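Local structure of lactate dehydrogenase, adjacent gene encodes predicted malate dehydrogenase (Cryptosporidium parvum, 4ND2) at residues T156-H161 and S167-N172; G273-I278 and L287-T292; A80-R85 and S91-G96; D26-V31 and K242-Y247. The protein probably catalyses the NAD-dependent interconversion of (S)-lactate and pyruvate, and binds pyruvate together with a dinucleotide cofactor. All coordinates share one frame; numbering follows the deposited sequence.

Contact 1: residues T156-H161 and S167-N172; sequences TFIAQH and SDVSAN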
# COMPACT_ATOMS: atom_id res chain seq x y z
N THR A 156 -0.28 -15.10 16.43
CA THR A 156 0.83 -14.26 16.89
C THR A 156 1.66 -14.96 17.96
O THR A 156 2.88 -14.94 17.91
CB THR A 156 0.31 -12.91 17.41
OG1 THR A 156 -0.30 -12.19 16.33
CG2 THR A 156 1.43 -12.06 18.00
N PHE A 157 0.99 -15.59 18.92
CA PHE A 157 1.67 -16.28 20.01
C PHE A 157 2.45 -17.50 19.52
O PHE A 157 3.55 -17.75 19.97
CB PHE A 157 0.68 -16.69 21.11
CG PHE A 157 -0.06 -15.53 21.74
CD1 PHE A 157 0.53 -14.26 21.84
CD2 PHE A 157 -1.33 -15.71 22.26
CE1 PHE A 157 -0.15 -13.21 22.43
CE2 PHE A 157 -2.01 -14.65 22.85
CZ PHE A 157 -1.42 -13.41 22.93
N ILE A 158 1.87 -18.24 18.57
CA ILE A 158 2.57 -19.35 17.93
C ILE A 158 3.79 -18.83 17.18
O ILE A 158 4.89 -19.37 17.31
CB ILE A 158 1.66 -20.11 16.95
CG1 ILE A 158 0.52 -20.80 17.71
CG2 ILE A 158 2.46 -21.15 16.16
CD1 ILE A 158 -0.68 -21.15 16.85
N ALA A 159 3.59 -17.76 16.41
CA ALA A 159 4.66 -17.15 15.62
C ALA A 159 5.81 -16.65 16.49
O ALA A 159 6.98 -16.79 16.12
CB ALA A 159 4.11 -16.01 14.78
N GLN A 160 5.47 -16.08 17.64
CA GLN A 160 6.48 -15.56 18.57
C GLN A 160 7.31 -16.69 19.20
O GLN A 160 8.49 -16.49 19.49
CB GLN A 160 5.83 -14.69 19.65
CG GLN A 160 5.45 -13.31 19.14
CD GLN A 160 4.67 -12.47 20.14
OE1 GLN A 160 3.89 -12.99 20.94
NE2 GLN A 160 4.86 -11.16 20.08
N HIS A 161 6.70 -17.85 19.41
CA HIS A 161 7.44 -19.01 19.89
C HIS A 161 8.50 -19.45 18.87
O HIS A 161 9.67 -19.56 19.21
CB HIS A 161 6.52 -20.19 20.22
CG HIS A 161 7.26 -21.45 20.54
ND1 HIS A 161 7.80 -21.70 21.79
CD2 HIS A 161 7.60 -22.51 19.77
CE1 HIS A 161 8.43 -22.86 21.77
NE2 HIS A 161 8.31 -23.38 20.56
N SER A 167 2.02 -14.16 9.60
CA SER A 167 1.23 -14.36 8.39
C SER A 167 1.39 -15.78 7.82
O SER A 167 0.53 -16.24 7.08
CB SER A 167 1.60 -13.32 7.32
OG SER A 167 1.25 -12.01 7.75
N ASP A 168 2.49 -16.45 8.16
CA ASP A 168 2.74 -17.82 7.70
C ASP A 168 2.28 -18.89 8.70
O ASP A 168 2.53 -20.08 8.49
CB ASP A 168 4.22 -18.00 7.37
CG ASP A 168 4.67 -17.11 6.23
OD1 ASP A 168 3.93 -17.03 5.22
OD2 ASP A 168 5.75 -16.49 6.33
N VAL A 169 1.62 -18.47 9.78
CA VAL A 169 0.97 -19.39 10.70
C VAL A 169 -0.51 -19.44 10.37
O VAL A 169 -1.17 -18.40 10.31
CB VAL A 169 1.14 -18.96 12.17
CG1 VAL A 169 0.39 -19.90 13.10
CG2 VAL A 169 2.62 -18.90 12.54
N SER A 170 -1.03 -20.65 10.16
CA SER A 170 -2.46 -20.88 10.01
C SER A 170 -2.99 -21.39 11.34
O SER A 170 -2.50 -22.40 11.86
CB SER A 170 -2.73 -21.90 8.90
OG SER A 170 -4.12 -22.16 8.77
N ALA A 171 -3.98 -20.70 11.90
CA ALA A 171 -4.56 -21.08 13.19
C ALA A 171 -5.93 -20.44 13.38
O ALA A 171 -6.12 -19.26 13.08
CB ALA A 171 -3.63 -20.69 14.32
N ASN A 172 -6.88 -21.23 13.87
CA ASN A 172 -8.25 -20.77 14.05
C ASN A 172 -8.69 -20.88 15.51
O ASN A 172 -8.34 -21.83 16.21
CB ASN A 172 -9.20 -21.59 13.18
CG ASN A 172 -9.15 -21.18 11.72
OD1 ASN A 172 -9.48 -20.04 11.38
ND2 ASN A 172 -8.73 -22.09 10.86
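Ile-158 and Ala-159 of helix 147-162 pack against Val-169 and Ala-171, the inward-facing residues at the start of strand 169-174, in a helix-on-sheet layer of the alpha/beta C-terminal domain. A short connection brings the chain back against its own helix, and the contact is wholly apolar. Val-169 splits its two methyls between the helix residues. Its CG1 lies anti to the backbone N (chi1 177°) and rests against Ile-158 CG2 at 3.9 Å, while CG2 lies against Ala-159 CB at 3.9 Å. A beta-branched residue suits this place because it offers two fixed methyls from one strand position, and the small alanine opposite lets the helix come close, with the CA atoms of Ala-159 and Val-169 6.5 Å apart. Val-188, Val-190 and Ile-212 also touch Ile-158, adding to its apolar surroundings. The outer side is looser and more polar. Gln-160 is exposed on the far side of the helix, and Ser-170 points away from the helix on the strand. Asp-168 uses OD2 to accept a hydrogen bond from Val-254 N of the third subunit, so this margin also lies in a subunit interface. At the buried end, Ile-158 stretches along the strand with chi2 at 160°, and its terminal CD1 reaches Ala-171 CB at 3.9 Å.

Contact 2: residues G273-I278 and L287-T292; sequences GVPTII and LELDLT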
# COMPACT_ATOMS: atom_id res chain seq x y z
N GLY A 273 -18.62 -18.33 16.82
CA GLY A 273 -17.39 -18.23 16.05
C GLY A 273 -17.13 -19.45 15.18
O GLY A 273 -17.00 -20.56 15.69
N VAL A 274 -17.08 -19.23 13.87
CA VAL A 274 -16.77 -20.28 12.90
C VAL A 274 -15.99 -19.69 11.73
O VAL A 274 -16.06 -18.48 11.49
CB VAL A 274 -18.05 -20.94 12.33
CG1 VAL A 274 -18.73 -21.79 13.40
CG2 VAL A 274 -19.01 -19.90 11.77
N PRO A 275 -15.25 -20.53 10.98
CA PRO A 275 -14.61 -20.05 9.75
C PRO A 275 -15.62 -19.84 8.63
O PRO A 275 -16.23 -20.81 8.16
CB PRO A 275 -13.60 -21.15 9.39
CG PRO A 275 -13.64 -22.14 10.51
CD PRO A 275 -14.94 -21.95 11.22
N THR A 276 -15.82 -18.59 8.21
CA THR A 276 -16.76 -18.26 7.15
C THR A 276 -16.02 -17.87 5.88
O THR A 276 -14.82 -17.60 5.91
CB THR A 276 -17.65 -17.06 7.54
OG1 THR A 276 -16.86 -15.87 7.56
CG2 THR A 276 -18.29 -17.27 8.90
N ILE A 277 -16.75 -17.85 4.77
CA ILE A 277 -16.31 -17.19 3.55
C ILE A 277 -17.13 -15.91 3.42
O ILE A 277 -18.36 -15.98 3.40
CB ILE A 277 -16.55 -18.07 2.30
CG1 ILE A 277 -15.85 -19.43 2.45
CG2 ILE A 277 -16.07 -17.35 1.05
CD1 ILE A 277 -14.36 -19.35 2.68
N ILE A 278 -16.46 -14.76 3.36
CA ILE A 278 -17.15 -13.48 3.21
C ILE A 278 -16.89 -12.87 1.83
O ILE A 278 -15.75 -12.79 1.37
CB ILE A 278 -16.74 -12.47 4.31
CG1 ILE A 278 -17.17 -13.01 5.68
CG2 ILE A 278 -17.35 -11.10 4.05
CD1 ILE A 278 -16.87 -12.10 6.85
N LEU A 287 -16.98 -23.09 6.70
CA LEU A 287 -16.09 -24.24 6.54
C LEU A 287 -16.10 -25.12 7.78
O LEU A 287 -16.19 -24.62 8.91
CB LEU A 287 -14.66 -23.78 6.25
CG LEU A 287 -14.46 -22.85 5.06
CD1 LEU A 287 -12.98 -22.55 4.88
CD2 LEU A 287 -15.04 -23.44 3.79
N GLU A 288 -15.98 -26.43 7.57
CA GLU A 288 -15.97 -27.41 8.66
C GLU A 288 -14.55 -27.89 8.96
O GLU A 288 -13.99 -28.69 8.21
CB GLU A 288 -16.85 -28.62 8.30
CG GLU A 288 -18.30 -28.27 8.02
CD GLU A 288 -19.15 -29.47 7.63
OE1 GLU A 288 -18.59 -30.54 7.30
OE2 GLU A 288 -20.39 -29.34 7.64
N LEU A 289 -13.99 -27.41 10.07
CA LEU A 289 -12.67 -27.85 10.53
C LEU A 289 -12.71 -29.30 11.00
O LEU A 289 -13.75 -29.80 11.42
CB LEU A 289 -12.18 -26.97 11.68
CG LEU A 289 -11.84 -25.51 11.36
CD1 LEU A 289 -11.62 -24.73 12.64
CD2 LEU A 289 -10.62 -25.43 10.46
N ASP A 290 -11.57 -29.97 10.92
CA ASP A 290 -11.43 -31.34 11.40
C ASP A 290 -11.08 -31.30 12.88
O ASP A 290 -9.91 -31.20 13.25
CB ASP A 290 -10.35 -32.08 10.60
CG ASP A 290 -10.31 -33.58 10.90
OD1 ASP A 290 -11.37 -34.16 11.24
OD2 ASP A 290 -9.22 -34.17 10.78
N LEU A 291 -12.10 -31.38 13.73
CA LEU A 291 -11.91 -31.29 15.17
C LEU A 291 -11.71 -32.66 15.80
O LEU A 291 -12.37 -33.63 15.42
CB LEU A 291 -13.12 -30.61 15.82
CG LEU A 291 -13.43 -29.18 15.37
CD1 LEU A 291 -14.70 -28.68 16.06
CD2 LEU A 291 -12.26 -28.26 15.65
N THR A 292 -10.81 -32.73 16.77
CA THR A 292 -10.62 -33.94 17.57
C THR A 292 -11.81 -34.11 18.51
O THR A 292 -12.57 -33.15 18.73
CB THR A 292 -9.34 -33.86 18.42
OG1 THR A 292 -9.44 -32.76 19.33
CG2 THR A 292 -8.11 -33.68 17.54
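Pro-275 sets the CG-CD edge of its ring against the carbonyl oxygen of Leu-287, and its CG against the side chain of Leu-289. Its CD sits 3.7 Å from Leu-287 O, and its CG meets Leu-289 CD1 at 3.9 Å. The carbonyl of the proline does the polar work: Leu-287 N donates to Pro-275 O at 2.8 Å, with a nearly straight N-H...O angle of 166°. Having no N-H, the proline cannot return the bond; Leu-287 O pairs with the hydroxyl of Tyr-265, which also bonds Leu-289 N, and the proline ring gives apolar surface. Two residues further along strand 270-279, Ile-277 reaches the same leucine, CD1 to CD1 at 4.1 Å. With CG beside its own backbone N (chi1 -55°), Leu-287 can send CD1 to that isoleucine. Branched aliphatic chains fit a buried site that a neighbour closes: Val-190 and Val-164 of the third subunit pack on Leu-287 and Ile-277. After Leu-289 the loop leaves strand 270-279, and Thr-292 caps the N terminus of helix 293-314. The contact is thus the open end of a beta hairpin, strands 270-279 and 284-286, leading into the final helix of the C-terminal domain.

Contact 3: residues A80-R85 and S91-G96; sequences ASIPGR and SELLFG. With A3D (3-acetylpyridine adenine dinucleotide), chain C.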
# COMPACT_ATOMS: atom_id res chain seq x y z
N ALA A 80 -21.05 0.72 19.62
CA ALA A 80 -21.72 1.44 20.71
C ALA A 80 -21.84 0.57 21.95
O ALA A 80 -22.16 -0.61 21.87
CB ALA A 80 -23.10 1.91 20.26
N SER A 81 -21.58 1.18 23.11
CA SER A 81 -21.55 0.45 24.37
C SER A 81 -21.70 1.39 25.56
O SER A 81 -21.31 2.56 25.49
CB SER A 81 -20.23 -0.31 24.49
OG SER A 81 -20.09 -0.94 25.75
N ILE A 82 -22.25 0.86 26.65
CA ILE A 82 -22.28 1.58 27.93
C ILE A 82 -20.85 1.75 28.43
O ILE A 82 -19.98 0.95 28.10
CB ILE A 82 -23.14 0.85 28.99
CG1 ILE A 82 -22.54 -0.51 29.37
CG2 ILE A 82 -24.57 0.67 28.48
CD1 ILE A 82 -23.29 -1.22 30.47
N PRO A 83 -20.59 2.80 29.24
CA PRO A 83 -19.21 3.10 29.63
C PRO A 83 -18.61 2.10 30.62
O PRO A 83 -19.34 1.40 31.31
CB PRO A 83 -19.32 4.49 30.27
CG PRO A 83 -20.73 4.58 30.75
CD PRO A 83 -21.55 3.77 29.80
N GLY A 84 -17.28 2.04 30.65
CA GLY A 84 -16.57 1.21 31.62
C GLY A 84 -16.25 -0.18 31.09
O GLY A 84 -17.11 -0.83 30.49
N ARG A 85 -15.01 -0.62 31.31
CA ARG A 85 -14.59 -1.96 30.91
C ARG A 85 -15.25 -3.02 31.79
O ARG A 85 -15.63 -2.74 32.93
CB ARG A 85 -13.07 -2.11 30.99
CG ARG A 85 -12.46 -1.81 32.36
CD ARG A 85 -11.11 -2.49 32.54
NE ARG A 85 -11.24 -3.94 32.72
CZ ARG A 85 -10.26 -4.76 33.10
NH1 ARG A 85 -9.04 -4.30 33.35
NH2 ARG A 85 -10.51 -6.06 33.22
N SER A 91 -19.78 -10.43 29.65
CA SER A 91 -21.23 -10.50 29.80
C SER A 91 -21.80 -9.48 30.81
O SER A 91 -23.01 -9.30 30.88
CB SER A 91 -21.66 -11.91 30.21
OG SER A 91 -21.15 -12.24 31.49
N GLU A 92 -20.93 -8.83 31.58
CA GLU A 92 -21.36 -7.76 32.49
C GLU A 92 -22.07 -6.62 31.77
O GLU A 92 -22.89 -5.92 32.37
CB GLU A 92 -20.16 -7.21 33.26
CG GLU A 92 -19.55 -8.19 34.25
CD GLU A 92 -18.16 -7.77 34.72
OE1 GLU A 92 -17.39 -8.66 35.12
OE2 GLU A 92 -17.85 -6.56 34.68
N LEU A 93 -21.76 -6.43 30.49
CA LEU A 93 -22.36 -5.38 29.67
C LEU A 93 -23.67 -5.81 29.00
O LEU A 93 -24.26 -5.03 28.25
CB LEU A 93 -21.37 -4.94 28.58
CG LEU A 93 -19.96 -4.55 29.04
CD1 LEU A 93 -19.07 -4.27 27.83
CD2 LEU A 93 -20.01 -3.35 29.97
N LEU A 94 -24.12 -7.04 29.26
CA LEU A 94 -25.25 -7.65 28.55
C LEU A 94 -26.51 -6.78 28.50
O LEU A 94 -26.99 -6.46 27.41
CB LEU A 94 -25.60 -9.00 29.19
CG LEU A 94 -26.78 -9.78 28.60
CD1 LEU A 94 -26.49 -10.19 27.17
CD2 LEU A 94 -27.07 -11.00 29.46
N PHE A 95 -27.03 -6.41 29.66
CA PHE A 95 -28.34 -5.77 29.74
C PHE A 95 -28.34 -4.38 29.10
O PHE A 95 -29.24 -4.04 28.33
CB PHE A 95 -28.84 -5.68 31.19
CG PHE A 95 -29.02 -7.02 31.85
CD1 PHE A 95 -28.43 -7.29 33.08
CD2 PHE A 95 -29.78 -8.02 31.25
CE1 PHE A 95 -28.60 -8.52 33.70
CE2 PHE A 95 -29.94 -9.25 31.86
CZ PHE A 95 -29.35 -9.50 33.09
N GLY A 96 -27.32 -3.59 29.41
CA GLY A 96 -27.20 -2.24 28.87
C GLY A 96 -26.98 -2.20 27.36
O GLY A 96 -27.61 -1.42 26.66
PA A3D C . -15.82 3.31 24.29
O1A A3D C . -14.49 3.95 24.03
O2A A3D C . -16.48 3.50 25.63
O5B A3D C . -16.85 3.80 23.16
C5B A3D C . -18.24 3.52 23.22
C4B A3D C . -18.96 4.63 22.47
O4B A3D C . -20.33 4.28 22.27
C3B A3D C . -18.94 5.96 23.23
O3B A3D C . -18.32 6.99 22.45
C2B A3D C . -20.40 6.27 23.49
O2B A3D C . -20.72 7.66 23.42
C1B A3D C . -21.10 5.48 22.40
N9A A3D C . -22.52 5.19 22.70
C8A A3D C . -23.08 4.91 23.90
N7A A3D C . -24.41 4.71 23.75
C5A A3D C . -24.71 4.86 22.45
C6A A3D C . -25.93 4.79 21.62
N6A A3D C . -27.13 4.50 22.16
N1A A3D C . -25.79 5.02 20.29
C2A A3D C . -24.60 5.30 19.72
N3A A3D C . -23.46 5.39 20.43
C4A A3D C . -23.45 5.18 21.76
O3 A3D C . -15.76 1.72 24.03
PN A3D C . -14.75 0.98 23.00
O1N A3D C . -13.42 0.83 23.67
O2N A3D C . -14.83 1.63 21.65
O5D A3D C . -15.45 -0.46 22.89
C5D A3D C . -16.73 -0.56 22.27
C4D A3D C . -17.34 -1.95 22.47
O4D A3D C . -16.55 -2.93 21.77
C3D A3D C . -17.40 -2.40 23.92
O3D A3D C . -18.66 -3.01 24.19
C2D A3D C . -16.30 -3.43 24.05
O2D A3D C . -16.55 -4.42 25.04
C1D A3D C . -16.31 -4.03 22.65
N1N A3D C . -15.08 -4.73 22.30
C2N A3D C . -15.19 -5.95 21.74
C3N A3D C . -14.06 -6.67 21.38
C7N A3D C . -14.18 -8.03 20.77
O7N A3D C . -13.15 -8.64 20.53
C8N A3D C . -15.52 -8.60 20.43
C4N A3D C . -12.80 -6.11 21.60
C5N A3D C . -12.72 -4.85 22.17
C6N A3D C . -13.88 -4.17 22.51
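Leu-93 and Gly-96 carry segment 91-96 against Ser-81, Ile-82 and Gly-84, beside the nicotinamide-side ribose of the cofactor analogue. Along the segment, Ser-91 comes first: its carbonyl O accepts from Leu-94 N at 3.0 Å, closing the 3-10 turn that leads into helix 94-111. Glu-92 follows, with a carboxylate that accepts from the backbone N atoms of Lys-87, Asp-88 and Asp-89; a long acidic chain is well suited to gathering the amides of that loop. Leu-93 is the hub. Its CG lies beside the backbone N (chi1 -52°), and the forked end serves two sides. CD2 touches Ile-82 CG1 at 3.9 Å and Gly-84 O at 3.9 Å, whereas CD1 approaches Ser-81 OG at 4.1 Å and O2D of the dinucleotide at 3.8 Å. Leu-94 turns the other way, into the helices 124-135 and 293-314. At Gly-96 the backbone itself forms the surface: Ile-82 CG2 lies 3.9 Å from Gly-96 C, an approach that the missing side chain permits. The next residue, Asn-97, bonds both Ile-82 N and Ser-81 OG, holding the serine beside the ribose, where OG lies 3.0 Å from cofactor O3D. Ala-80 CB lies 3.5 Å from adenine N3A. Between the two segments runs the stretch with the pyruvate-binding Arg-90, so the contact forms the base of the loop that, as in other lactate dehydrogenases, covers the active site, beside the cofactor in the Rossmann domain.

Contact 4: residues D26-V31 and K242-Y247; sequences DNLADV and KMAEAY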
# COMPACT_ATOMS: atom_id res chain seq x y z
N ASP A 26 -6.60 3.80 4.19
CA ASP A 26 -6.59 2.84 3.08
C ASP A 26 -7.44 3.30 1.88
O ASP A 26 -7.41 2.66 0.83
CB ASP A 26 -7.10 1.47 3.54
CG ASP A 26 -6.22 0.83 4.60
OD1 ASP A 26 -5.03 1.20 4.71
OD2 ASP A 26 -6.71 -0.05 5.32
N ASN A 27 -8.19 4.39 2.05
CA ASN A 27 -9.16 4.83 1.05
C ASN A 27 -10.13 3.70 0.66
O ASN A 27 -10.50 3.54 -0.50
CB ASN A 27 -8.46 5.40 -0.19
CG ASN A 27 -9.41 6.14 -1.13
OD1 ASN A 27 -10.38 6.76 -0.69
ND2 ASN A 27 -9.12 6.08 -2.41
N LEU A 28 -10.53 2.91 1.66
CA LEU A 28 -11.47 1.80 1.46
C LEU A 28 -12.88 2.32 1.20
O LEU A 28 -13.63 1.75 0.40
CB LEU A 28 -11.46 0.89 2.68
CG LEU A 28 -12.41 -0.32 2.69
CD1 LEU A 28 -12.05 -1.29 1.57
CD2 LEU A 28 -12.36 -1.01 4.04
N ALA A 29 -13.25 3.39 1.90
CA ALA A 29 -14.59 3.96 1.78
C ALA A 29 -14.64 5.34 2.43
O ALA A 29 -13.69 5.76 3.10
CB ALA A 29 -15.61 3.05 2.44
N ASP A 30 -15.75 6.04 2.21
CA ASP A 30 -16.10 7.19 3.03
C ASP A 30 -16.60 6.66 4.37
O ASP A 30 -17.14 5.55 4.44
CB ASP A 30 -17.21 8.03 2.38
CG ASP A 30 -16.73 8.80 1.16
OD1 ASP A 30 -15.50 8.95 0.95
OD2 ASP A 30 -17.60 9.28 0.41
N VAL A 31 -16.44 7.46 5.42
CA VAL A 31 -16.82 7.05 6.76
C VAL A 31 -17.80 8.04 7.38
O VAL A 31 -17.61 9.25 7.29
CB VAL A 31 -15.59 6.93 7.68
CG1 VAL A 31 -16.00 6.55 9.09
CG2 VAL A 31 -14.60 5.92 7.11
N LYS A 242 -10.67 -5.49 8.26
CA LYS A 242 -10.40 -6.66 7.42
C LYS A 242 -11.71 -7.31 6.99
O LYS A 242 -11.85 -7.73 5.84
CB LYS A 242 -9.52 -7.68 8.15
CG LYS A 242 -8.13 -7.18 8.54
CD LYS A 242 -7.31 -6.67 7.37
CE LYS A 242 -6.97 -7.78 6.37
NZ LYS A 242 -6.15 -7.25 5.25
N MET A 243 -12.68 -7.38 7.90
CA MET A 243 -14.00 -7.93 7.58
C MET A 243 -14.76 -7.05 6.59
O MET A 243 -15.41 -7.56 5.68
CB MET A 243 -14.82 -8.13 8.86
CG MET A 243 -14.24 -9.19 9.78
SD MET A 243 -15.14 -9.37 11.34
CE MET A 243 -16.71 -10.01 10.76
N ALA A 244 -14.68 -5.73 6.78
CA ALA A 244 -15.30 -4.78 5.85
C ALA A 244 -14.69 -4.88 4.45
O ALA A 244 -15.41 -4.83 3.46
CB ALA A 244 -15.18 -3.36 6.39
N GLU A 245 -13.36 -5.01 4.40
CA GLU A 245 -12.63 -5.21 3.14
C GLU A 245 -13.13 -6.44 2.37
O GLU A 245 -13.32 -6.38 1.16
CB GLU A 245 -11.14 -5.42 3.40
CG GLU A 245 -10.34 -4.19 3.77
CD GLU A 245 -8.91 -4.54 4.15
OE1 GLU A 245 -8.45 -5.65 3.81
OE2 GLU A 245 -8.23 -3.70 4.79
N ALA A 246 -13.29 -7.55 3.09
CA ALA A 246 -13.74 -8.80 2.48
C ALA A 246 -15.09 -8.64 1.79
O ALA A 246 -15.30 -9.17 0.70
CB ALA A 246 -13.82 -9.90 3.54
N TYR A 247 -16.00 -7.91 2.43
CA TYR A 247 -17.31 -7.64 1.87
C TYR A 247 -17.22 -6.69 0.67
O TYR A 247 -17.72 -7.00 -0.41
CB TYR A 247 -18.26 -7.06 2.93
CG TYR A 247 -19.64 -6.77 2.41
CD1 TYR A 247 -20.58 -7.79 2.26
CD2 TYR A 247 -20.02 -5.48 2.05
CE1 TYR A 247 -21.85 -7.53 1.77
CE2 TYR A 247 -21.29 -5.21 1.57
CZ TYR A 247 -22.20 -6.24 1.43
OH TYR A 247 -23.46 -5.98 0.95
O HOH W 1 -8.86 -1.13 4.02
O HOH W 2 -6.23 -2.55 6.64
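The turn between helix 14-26 and strand 30-34, part of the first beta-alpha-beta unit of the Rossmann domain, meets helix 234-248 of the C-terminal domain where Asp-26 and Leu-28 face Glu-245. Asn-27 takes positive phi and ends helix 14-26 in a Schellman motif, which turns the chain so that Leu-28 points at the other helix. There the leucine crosses the glutamate at about a right angle. Its CG is anti to the backbone N (chi1 178°), and CD2 lies over the aliphatic stem of Glu-245, 3.8 Å from CG. The small Ala-244 leaves room for the same methyl, with its CB 4.4 Å from Leu-28 CD2. Leucine suits this buried spot, where it also touches Ile-7 of strand 6-10.

Nearer its partly exposed side the contact becomes polar. Asp-26 OD2 and Glu-245 OE2 stand 4.0 Å apart, with their carboxylate planes 68° from each other. Two waters reconcile them, each donating to both oxygens; the first lies 2.7 Å from Asp-26 OD2 and 2.8 Å from Glu-245 OE2. Basic groups probably ease the remaining repulsion: Lys-25 of the second subunit pairs with Asp-26 OD1, and Lys-251 pairs with Glu-245 OE1. A glutamate suits the helix edge because its stem can cover the leucine while its extended end reaches the waters. One turn back along the helix, Lys-242 NZ makes a salt bridge to the syn side of Glu-245 OE1 at 3.2 Å, 21° out of the carboxylate plane.

From the N terminus, contact 4 opens first, at 26-31, and closes only at 242-247, tying the Rossmann domain to the C-terminal domain. Contacts 3 and 1 nest within that long loop, one after the other: contact 3 closes the short loop 86-90 beside the cofactor, and contact 1 joins a helix to the strand that follows it in the second domain. Contact 2 comes after contact 4 has closed, at a hairpin leading to the last helix. It touches two others, since Leu-289 CD2 lies 3.9 Å from Asn-172 ND2 of contact 1 and Ile-278 CG2 lies 3.8 Å from Ala-246 CB of contact 4. Contact 3 touches none of them.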